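Local coordinates for ribonucleoside triphosphate reductase (Lactobacillus leichmannii, PDB 1L1L), which reduces ribonucleoside triphosphates to 2'-deoxyribonucleoside triphosphates with the help of a B12 cofactor, as an allosterically regulated class II reductase that works as a monomer, at residues V29-K32 with R33-R37; F11-R14 with V15-S18; D435-E438 with V439-A443; P585-A589 with C590-T594. All blocks are in the same frame, centred on the assembly; numbering follows the deposited sequence.

Contact 1: residues V29-K32 with R33-R37; sequences VTYK and RTYAR
The carbonyl oxygen of Tyr-31 meets three backbone amides of the residues that follow it. Tyr-35 N makes the shortest of these bonds, 2.9 Å to Tyr-31 O, with an N-H...O angle of 162°. Ala-36 N and Thr-34 N add longer ones to the same oxygen, and the approach of Thr-34 N is from well above the carbonyl plane. One residue earlier, Thr-30 O takes the hydroxyl of Thr-34, with OG1 at 2.6 Å from Thr-30 O, while Thr-34 N, at 3.1 Å from that oxygen, is too badly angled to bond it. The hydroxyl thus stands in for an amide at the C-terminal end of helix 27-32, where Arg-33 is the first residue to leave helical backbone angles and its N still donates to Val-29 O.

Side chains pack against this helix end. Ala-36 CB lies 3.6 Å from Tyr-31 CZ and equally near the phenol oxygen, and Tyr-35 CB sits 3.9 Å from Tyr-31 CD1. With CG anti to the backbone N (chi1 155°), the Tyr-31 ring is carried forward along the chain to these partners. A water donates to both Lys-32 O and Ala-36 O, at 2.7 Å from the latter, and so bridges the turn. Farther out, Tyr-31 OH hydrogen-bonds Thr-51 OG1 and Trp-48 meets its ring edge-to-face, whereas the guanidinium of Arg-33 bonds Arg-576 O and makes a cation-pi contact with Phe-577.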
loop_
_atom_site.group_PDB
_atom_site.type_symbol
_atom_site.label_atom_id
_atom_site.label_comp_id
_atom_site.label_asym_id
_atom_site.label_seq_id
_atom_site.Cartn_x
_atom_site.Cartn_y
_atom_site.Cartn_z
ATOM N N VAL A 29 4.382 19.522 -8.000
ATOM C CA VAL A 29 3.412 19.088 -8.985
ATOM C C VAL A 29 2.693 17.833 -8.488
ATOM O O VAL A 29 1.462 17.742 -8.548
ATOM C CB VAL A 29 4.108 18.790 -10.327
ATOM C CG1 VAL A 29 3.108 18.238 -11.309
ATOM C CG2 VAL A 29 4.752 20.057 -10.870
ATOM N N THR A 30 3.471 16.871 -8.002
ATOM C CA THR A 30 2.920 15.619 -7.494
ATOM C C THR A 30 1.948 15.892 -6.358
ATOM O O THR A 30 0.884 15.290 -6.280
ATOM C CB THR A 30 4.034 14.678 -6.985
ATOM O OG1 THR A 30 4.863 14.292 -8.086
ATOM C CG2 THR A 30 3.429 13.421 -6.349
ATOM N N TYR A 31 2.306 16.821 -5.478
ATOM C CA TYR A 31 1.428 17.149 -4.373
ATOM C C TYR A 31 0.087 17.705 -4.858
ATOM O O TYR A 31 -0.974 17.272 -4.406
ATOM C CB TYR A 31 2.099 18.172 -3.442
ATOM C CG TYR A 31 1.090 18.974 -2.663
ATOM C CD1 TYR A 31 0.252 18.363 -1.721
ATOM C CD2 TYR A 31 0.906 20.338 -2.921
ATOM C CE1 TYR A 31 -0.748 19.097 -1.056
ATOM C CE2 TYR A 31 -0.089 21.068 -2.268
ATOM C CZ TYR A 31 -0.906 20.448 -1.343
ATOM O OH TYR A 31 -1.887 21.183 -0.713
ATOM N N LYS A 32 0.142 18.662 -5.779
ATOM C CA LYS A 32 -1.053 19.304 -6.308
ATOM C C LYS A 32 -2.066 18.393 -6.971
ATOM O O LYS A 32 -3.269 18.604 -6.859
ATOM C CB LYS A 32 -0.663 20.397 -7.305
ATOM C CG LYS A 32 0.010 21.577 -6.656
ATOM C CD LYS A 32 -0.928 22.267 -5.661
ATOM C CE LYS A 32 -2.053 23.002 -6.365
ATOM N NZ LYS A 32 -2.857 23.789 -5.400
ATOM N N ARG A 33 -1.583 17.382 -7.676
ATOM C CA ARG A 33 -2.496 16.487 -8.352
ATOM C C ARG A 33 -2.741 15.196 -7.578
ATOM O O ARG A 33 -3.400 14.298 -8.091
ATOM C CB ARG A 33 -1.956 16.175 -9.749
ATOM C CG ARG A 33 -0.629 15.444 -9.733
ATOM C CD ARG A 33 -0.054 15.286 -11.137
ATOM N NE ARG A 33 -1.023 14.704 -12.067
ATOM C CZ ARG A 33 -0.691 14.062 -13.183
ATOM N NH1 ARG A 33 0.589 13.915 -13.509
ATOM N NH2 ARG A 33 -1.638 13.567 -13.971
ATOM N N THR A 34 -2.243 15.108 -6.344
ATOM C CA THR A 34 -2.411 13.892 -5.552
ATOM C C THR A 34 -2.948 14.042 -4.133
ATOM O O THR A 34 -3.780 13.243 -3.692
ATOM C CB THR A 34 -1.082 13.124 -5.417
ATOM O OG1 THR A 34 -0.409 13.100 -6.678
ATOM C CG2 THR A 34 -1.344 11.686 -4.946
ATOM N N TYR A 35 -2.467 15.044 -3.404
ATOM C CA TYR A 35 -2.902 15.214 -2.018
ATOM C C TYR A 35 -3.646 16.500 -1.683
ATOM O O TYR A 35 -4.170 16.633 -0.574
ATOM C CB TYR A 35 -1.698 15.079 -1.087
ATOM C CG TYR A 35 -0.912 13.818 -1.314
ATOM C CD1 TYR A 35 0.414 13.879 -1.738
ATOM C CD2 TYR A 35 -1.503 12.559 -1.149
ATOM C CE1 TYR A 35 1.138 12.724 -1.998
ATOM C CE2 TYR A 35 -0.784 11.391 -1.408
ATOM C CZ TYR A 35 0.538 11.487 -1.833
ATOM O OH TYR A 35 1.276 10.354 -2.095
ATOM N N ALA A 36 -3.700 17.437 -2.624
ATOM C CA ALA A 36 -4.394 18.699 -2.390
ATOM C C ALA A 36 -5.899 18.516 -2.588
ATOM O O ALA A 36 -6.366 18.319 -3.714
ATOM C CB ALA A 36 -3.861 19.780 -3.335
ATOM N N ARG A 37 -6.658 18.571 -1.497
ATOM C CA ARG A 37 -8.106 18.406 -1.597
ATOM C C ARG A 37 -8.759 19.668 -2.148
ATOM O O ARG A 37 -8.202 20.766 -2.038
ATOM C CB ARG A 37 -8.708 18.078 -0.226
ATOM C CG ARG A 37 -8.207 16.778 0.385
ATOM C CD ARG A 37 -8.885 16.496 1.722
ATOM N NE ARG A 37 -10.308 16.192 1.587
ATOM C CZ ARG A 37 -10.798 15.060 1.075
ATOM N NH1 ARG A 37 -9.984 14.103 0.636
ATOM N NH2 ARG A 37 -12.111 14.883 1.002
HETATM O O HOH W 1 -5.306 16.799 -5.681
#

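Contact 2: residues F11-R14 with V15-S18; sequences FIDR and VKAS
Arg-14 O is gripped by both polar groups of Ser-18, the hydroxyl OG at 3.0 Å and the backbone N at 3.2 Å. The two donors reach the oxygen from opposite faces of the carbonyl plane, both tilted out of it. Ser-18 OG can turn back on this carbonyl because it stands between its own backbone N and carbonyl carbon (chi1 56°). Ala-17 N adds only a weak bond to the same oxygen.

Earlier in the helix the bonding is regular: Lys-16 N donates to Ile-12 O at 2.9 Å with a nearly straight N-H...O angle of 172°, and Val-15 N donates to Phe-11 O. Between the side chains, Val-15 CG2 lies over one face of the Phe-11 ring, 3.8 Å from the centroid and 25° off the normal, which meets the geometry of a CH-pi contact. Val-15 CG2 is offset toward the rim, 3.4 Å from Phe-11 CZ. At the edge of the same ring, in its plane, is Arg-14 NH2. Ile-12 CG2 and Lys-16 CD run alongside each other, 3.6 Å apart.

Ile-12 and Val-15 are buried against Tyr-86 and Tyr-90 of helix 72-90 while Asp-13, Arg-14 and Lys-16 are exposed, as in an amphipathic helix. Asp-13 OD1 and Lys-16 NZ stay 4.3 Å apart, beyond a salt bridge; their attraction is probably modest, and backbone bonds, the serine hydroxyl and apolar packing carry the contact.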
loop_
_atom_site.group_PDB
_atom_site.type_symbol
_atom_site.label_atom_id
_atom_site.label_comp_id
_atom_site.label_asym_id
_atom_site.label_seq_id
_atom_site.Cartn_x
_atom_site.Cartn_y
_atom_site.Cartn_z
ATOM N N PHE A 11 1.174 30.796 14.076
ATOM C CA PHE A 11 2.230 29.793 14.073
ATOM C C PHE A 11 2.567 29.342 12.650
ATOM O O PHE A 11 3.739 29.215 12.284
ATOM C CB PHE A 11 1.814 28.580 14.908
ATOM C CG PHE A 11 2.753 27.420 14.778
ATOM C CD1 PHE A 11 4.044 27.494 15.290
ATOM C CD2 PHE A 11 2.370 26.275 14.087
ATOM C CE1 PHE A 11 4.947 26.450 15.115
ATOM C CE2 PHE A 11 3.264 25.221 13.903
ATOM C CZ PHE A 11 4.557 25.309 14.418
ATOM N N ILE A 12 1.536 29.099 11.850
ATOM C CA ILE A 12 1.737 28.655 10.473
ATOM C C ILE A 12 2.574 29.662 9.690
ATOM O O ILE A 12 3.606 29.307 9.114
ATOM C CB ILE A 12 0.390 28.444 9.773
ATOM C CG1 ILE A 12 -0.421 27.399 10.545
ATOM C CG2 ILE A 12 0.613 28.010 8.327
ATOM C CD1 ILE A 12 -1.884 27.368 10.185
ATOM N N ASP A 13 2.135 30.920 9.682
ATOM C CA ASP A 13 2.860 31.980 8.984
ATOM C C ASP A 13 4.324 32.035 9.406
ATOM O O ASP A 13 5.195 32.348 8.598
ATOM C CB ASP A 13 2.220 33.344 9.247
ATOM C CG ASP A 13 0.858 33.483 8.610
ATOM O OD1 ASP A 13 0.710 33.090 7.431
ATOM O OD2 ASP A 13 -0.061 33.996 9.282
ATOM N N ARG A 14 4.589 31.735 10.674
ATOM C CA ARG A 14 5.952 31.758 11.198
ATOM C C ARG A 14 6.771 30.614 10.595
ATOM O O ARG A 14 7.932 30.789 10.220
ATOM C CB ARG A 14 5.923 31.639 12.729
ATOM C CG ARG A 14 6.811 32.646 13.462
ATOM C CD ARG A 14 6.112 33.177 14.717
ATOM N NE ARG A 14 5.855 32.129 15.704
ATOM C CZ ARG A 14 4.692 31.953 16.327
ATOM N NH1 ARG A 14 3.667 32.758 16.069
ATOM N NH2 ARG A 14 4.548 30.967 17.203
ATOM N N VAL A 15 6.163 29.435 10.514
ATOM C CA VAL A 15 6.842 28.280 9.944
ATOM C C VAL A 15 7.123 28.537 8.472
ATOM O O VAL A 15 8.232 28.294 7.987
ATOM C CB VAL A 15 5.980 27.012 10.083
ATOM C CG1 VAL A 15 6.605 25.862 9.304
ATOM C CG2 VAL A 15 5.857 26.639 11.546
ATOM N N LYS A 16 6.114 29.044 7.773
ATOM C CA LYS A 16 6.227 29.353 6.349
ATOM C C LYS A 16 7.314 30.397 6.098
ATOM O O LYS A 16 7.948 30.420 5.040
ATOM C CB LYS A 16 4.889 29.875 5.815
ATOM C CG LYS A 16 3.749 28.871 5.885
ATOM C CD LYS A 16 2.398 29.499 5.555
ATOM C CE LYS A 16 2.359 30.075 4.146
ATOM N NZ LYS A 16 1.045 30.728 3.856
ATOM N N ALA A 17 7.541 31.254 7.086
ATOM C CA ALA A 17 8.539 32.305 6.952
ATOM C C ALA A 17 9.960 31.794 7.122
ATOM O O ALA A 17 10.883 32.309 6.494
ATOM C CB ALA A 17 8.259 33.420 7.964
ATOM N N SER A 18 10.134 30.769 7.951
ATOM C CA SER A 18 11.466 30.220 8.227
ATOM C C SER A 18 11.756 28.829 7.660
ATOM O O SER A 18 12.917 28.392 7.630
ATOM C CB SER A 18 11.691 30.188 9.735
ATOM O OG SER A 18 10.660 29.450 10.370
#

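Contact 3: residues D435-E438 with V439-A443; sequences DLQE and VFALA
Val-439 N donates to Asp-435 O at 3.1 Å, lying in that carbonyl's plane, and adds a weak bond to Leu-436 O. Its CG2 branch, anti to the carbonyl carbon and beside its own N, rests 3.5 Å from Asp-435 O. Phe-440 N then makes the straightest bond of the set, 2.9 Å to Leu-436 O with an N-H...O angle of 169°. The phenyl ring turns an edge to that same oxygen, CD1 being 3.3 Å from Leu-436 O, while CE1 reaches the Leu-436 CB only loosely.

These bonds make up the first turn of helix 436-450, with Asp-435 as its N-cap: the carboxylate accepts weakly from Gln-437 N through OD1 and from Glu-438 N through OD2, occupying amides of the first turn, which lack the usual acceptors of a preceding turn. Ala-441 follows, its N donating to Gln-437 O and its CB lying 3.8 Å from Gln-437 NE2, which a bend at chi2 (-63°) brings forward along the helix. Leu-442 N donates to Glu-438 O at 3.1 Å, and Leu-442 CG packs 3.4 Å from that oxygen. The apolar side chains fan out to different neighbours: Phe-440 touches Leu-521 and Val-525 of helix 512-536, and Leu-442 meets Arg-84 and Leu-88 of helix 72-90.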
loop_
_atom_site.group_PDB
_atom_site.type_symbol
_atom_site.label_atom_id
_atom_site.label_comp_id
_atom_site.label_asym_id
_atom_site.label_seq_id
_atom_site.Cartn_x
_atom_site.Cartn_y
_atom_site.Cartn_z
ATOM N N ASP A 435 17.237 16.827 14.552
ATOM C CA ASP A 435 18.036 15.800 15.212
ATOM C C ASP A 435 17.226 14.540 14.901
ATOM O O ASP A 435 16.063 14.452 15.293
ATOM C CB ASP A 435 18.083 16.036 16.725
ATOM C CG ASP A 435 18.257 14.741 17.519
ATOM O OD1 ASP A 435 19.192 13.963 17.222
ATOM O OD2 ASP A 435 17.457 14.512 18.453
ATOM N N LEU A 436 17.826 13.584 14.193
ATOM C CA LEU A 436 17.113 12.359 13.815
ATOM C C LEU A 436 16.423 11.650 14.969
ATOM O O LEU A 436 15.262 11.264 14.854
ATOM C CB LEU A 436 18.047 11.393 13.090
ATOM C CG LEU A 436 18.528 11.888 11.725
ATOM C CD1 LEU A 436 19.264 10.766 11.021
ATOM C CD2 LEU A 436 17.347 12.361 10.884
ATOM N N GLN A 437 17.124 11.489 16.085
ATOM C CA GLN A 437 16.540 10.836 17.247
ATOM C C GLN A 437 15.181 11.462 17.576
ATOM O O GLN A 437 14.231 10.751 17.904
ATOM C CB GLN A 437 17.497 10.948 18.444
ATOM C CG GLN A 437 16.988 10.322 19.740
ATOM C CD GLN A 437 15.721 10.989 20.259
ATOM O OE1 GLN A 437 15.699 12.199 20.506
ATOM N NE2 GLN A 437 14.657 10.203 20.417
ATOM N N GLU A 438 15.075 12.786 17.489
ATOM C CA GLU A 438 13.802 13.454 17.782
ATOM C C GLU A 438 12.775 13.257 16.663
ATOM O O GLU A 438 11.569 13.242 16.904
ATOM C CB GLU A 438 14.008 14.958 18.014
ATOM C CG GLU A 438 12.716 15.768 17.895
ATOM C CD GLU A 438 12.867 17.228 18.308
ATOM O OE1 GLU A 438 13.926 17.829 18.028
ATOM O OE2 GLU A 438 11.911 17.775 18.900
ATOM N N VAL A 439 13.260 13.115 15.436
ATOM C CA VAL A 439 12.367 12.922 14.304
ATOM C C VAL A 439 11.691 11.566 14.449
ATOM O O VAL A 439 10.471 11.455 14.340
ATOM C CB VAL A 439 13.145 12.975 12.972
ATOM C CG1 VAL A 439 12.247 12.551 11.807
ATOM C CG2 VAL A 439 13.667 14.388 12.741
ATOM N N PHE A 440 12.484 10.537 14.714
ATOM C CA PHE A 440 11.920 9.202 14.848
ATOM C C PHE A 440 11.001 9.055 16.042
ATOM O O PHE A 440 10.114 8.201 16.046
ATOM C CB PHE A 440 13.030 8.153 14.867
ATOM C CG PHE A 440 13.607 7.881 13.506
ATOM C CD1 PHE A 440 14.734 8.563 13.059
ATOM C CD2 PHE A 440 12.969 6.998 12.632
ATOM C CE1 PHE A 440 15.221 8.378 11.762
ATOM C CE2 PHE A 440 13.443 6.808 11.341
ATOM C CZ PHE A 440 14.577 7.503 10.899
ATOM N N ALA A 441 11.193 9.888 17.059
ATOM C CA ALA A 441 10.327 9.817 18.224
ATOM C C ALA A 441 8.968 10.438 17.866
ATOM O O ALA A 441 7.920 9.945 18.275
ATOM C CB ALA A 441 10.983 10.549 19.419
ATOM N N LEU A 442 8.974 11.524 17.096
ATOM C CA LEU A 442 7.709 12.140 16.700
ATOM C C LEU A 442 6.994 11.140 15.781
ATOM O O LEU A 442 5.782 10.963 15.841
ATOM C CB LEU A 442 7.956 13.454 15.945
ATOM C CG LEU A 442 8.427 14.649 16.788
ATOM C CD1 LEU A 442 8.987 15.746 15.884
ATOM C CD2 LEU A 442 7.264 15.169 17.608
ATOM N N ALA A 443 7.779 10.475 14.948
ATOM C CA ALA A 443 7.221 9.496 14.016
ATOM C C ALA A 443 6.477 8.417 14.794
ATOM O O ALA A 443 5.292 8.169 14.558
ATOM C CB ALA A 443 8.335 8.887 13.192
#

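Contact 4: residues P585-A589 with C590-T594; sequences PALKA and CGYRT
Apolar packing across the turn is carried by Leu-587 and Tyr-592, whose side chains meet at a slant. The CD2 methyl of Leu-587 lies 3.6 Å from both Tyr-592 CD2 and CE2. The backbone meets the same ring: Leu-587 O lies at its edge, in the ring plane, 3.2 Å from Tyr-592 CD2. Tyr-592 CG is anti to its carbonyl carbon (chi1 -70°), a torsion that lays the ring beside the last turn of the helix.

A mixed contact stands apart from this packing: Lys-588 and Thr-594 cross at about a right angle, with Lys-588 CE 3.6 Å from Thr-594 OG1.

The hydrogen bonds that define the turn are made by the backbone. Gly-591 N donates to Lys-588 O at 3.3 Å and is well aligned at the hydrogen (164°), although it stands above the carbonyl plane. Cys-590 N bonds Leu-587 O, likewise from above its plane, and only weakly Ala-586 O. Tyr-592 N closes the turn with a weak bond of 3.4 Å to Leu-587 O.

Outside, Ala-586 and Cys-590 touch helix 709-719, and the ring of Tyr-592 meets that of Phe-608. Gly-591, with phi at 106°, is a residue where a CB would press on the preceding carbonyl oxygen; positive phi and bonds back into the last turn identify a Schellman motif, which here ends helix 583-589 and redirects the chain into strand 593-596.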
loop_
_atom_site.group_PDB
_atom_site.type_symbol
_atom_site.label_atom_id
_atom_site.label_comp_id
_atom_site.label_asym_id
_atom_site.label_seq_id
_atom_site.Cartn_x
_atom_site.Cartn_y
_atom_site.Cartn_z
ATOM N N PRO A 585 -0.609 24.947 -18.281
ATOM C CA PRO A 585 -0.212 26.287 -18.713
ATOM C C PRO A 585 0.896 26.856 -17.842
ATOM O O PRO A 585 1.789 27.525 -18.343
ATOM C CB PRO A 585 -1.520 27.091 -18.660
ATOM C CG PRO A 585 -2.426 26.292 -17.787
ATOM C CD PRO A 585 -2.057 24.859 -18.039
ATOM N N ALA A 586 0.849 26.573 -16.544
ATOM C CA ALA A 586 1.877 27.059 -15.639
ATOM C C ALA A 586 3.223 26.397 -15.928
ATOM O O ALA A 586 4.267 27.064 -15.906
ATOM C CB ALA A 586 1.463 26.811 -14.185
ATOM N N LEU A 587 3.217 25.090 -16.206
ATOM C CA LEU A 587 4.464 24.392 -16.495
ATOM C C LEU A 587 5.055 24.904 -17.810
ATOM O O LEU A 587 6.261 25.121 -17.913
ATOM C CB LEU A 587 4.224 22.871 -16.564
ATOM C CG LEU A 587 3.971 22.193 -15.202
ATOM C CD1 LEU A 587 3.329 20.816 -15.429
ATOM C CD2 LEU A 587 5.270 22.061 -14.419
ATOM N N LYS A 588 4.203 25.095 -18.813
ATOM C CA LYS A 588 4.679 25.598 -20.100
ATOM C C LYS A 588 5.274 27.005 -19.918
ATOM O O LYS A 588 6.330 27.330 -20.476
ATOM C CB LYS A 588 3.534 25.620 -21.111
ATOM C CG LYS A 588 3.036 24.213 -21.475
ATOM C CD LYS A 588 2.140 24.183 -22.701
ATOM C CE LYS A 588 1.844 22.730 -23.106
ATOM N NZ LYS A 588 0.995 22.625 -24.333
ATOM N N ALA A 589 4.610 27.821 -19.107
ATOM C CA ALA A 589 5.078 29.186 -18.856
ATOM C C ALA A 589 6.427 29.217 -18.125
ATOM O O ALA A 589 7.162 30.206 -18.204
ATOM C CB ALA A 589 4.026 29.948 -18.047
ATOM N N CYS A 590 6.763 28.140 -17.417
ATOM C CA CYS A 590 8.026 28.092 -16.691
ATOM C C CYS A 590 9.241 27.562 -17.457
ATOM O O CYS A 590 10.349 27.541 -16.914
ATOM C CB CYS A 590 7.858 27.288 -15.403
ATOM S SG CYS A 590 6.761 28.062 -14.213
ATOM N N GLY A 591 9.045 27.119 -18.700
ATOM C CA GLY A 591 10.166 26.635 -19.484
ATOM C C GLY A 591 10.278 25.126 -19.684
ATOM O O GLY A 591 11.133 24.662 -20.450
ATOM N N TYR A 592 9.433 24.365 -18.996
ATOM C CA TYR A 592 9.449 22.909 -19.109
ATOM C C TYR A 592 9.123 22.481 -20.534
ATOM O O TYR A 592 8.218 23.038 -21.161
ATOM C CB TYR A 592 8.413 22.304 -18.171
ATOM C CG TYR A 592 8.763 22.429 -16.711
ATOM C CD1 TYR A 592 9.677 21.556 -16.119
ATOM C CD2 TYR A 592 8.199 23.436 -15.925
ATOM C CE1 TYR A 592 10.022 21.677 -14.782
ATOM C CE2 TYR A 592 8.541 23.568 -14.582
ATOM C CZ TYR A 592 9.451 22.688 -14.021
ATOM O OH TYR A 592 9.810 22.819 -12.702
ATOM N N ARG A 593 9.853 21.488 -21.032
ATOM C CA ARG A 593 9.614 20.980 -22.381
ATOM C C ARG A 593 8.443 20.016 -22.318
ATOM O O ARG A 593 8.333 19.242 -21.371
ATOM C CB ARG A 593 10.855 20.260 -22.918
ATOM C CG ARG A 593 12.008 21.195 -23.265
ATOM C CD ARG A 593 13.036 20.539 -24.195
ATOM N NE ARG A 593 14.141 21.459 -24.476
ATOM C CZ ARG A 593 15.242 21.145 -25.154
ATOM N NH1 ARG A 593 15.408 19.922 -25.639
ATOM N NH2 ARG A 593 16.184 22.063 -25.348
ATOM N N THR A 594 7.560 20.083 -23.316
ATOM C CA THR A 594 6.388 19.213 -23.365
ATOM C C THR A 594 6.224 18.590 -24.756
ATOM O O THR A 594 6.777 19.081 -25.741
ATOM C CB THR A 594 5.085 19.974 -23.026
ATOM O OG1 THR A 594 4.780 20.903 -24.072
ATOM C CG2 THR A 594 5.231 20.744 -21.716
#

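In the fold
From the N terminus, the four contacts come in series, none nested within or crossing another, and each closes only a local turn. Contact 2 lies in helix 9-18, packed on helix 72-90; contact 1 follows at the end of helix 27-32, their nearest atoms about 11 Å apart. Contact 3 opens helix 436-450 far along the chain, yet Val-439 and Leu-442 also reach helix 72-90, so this helix links contacts 2 and 3. Contact 4 leads from helix 583-589 into the antiparallel sheet containing 570-578 and 603-611. Contacts 1 and 4 touch directly, Val-29 CG2 lying 4.1 Å from Leu-587 CD2, and join the N-terminal region to the late part of the chain.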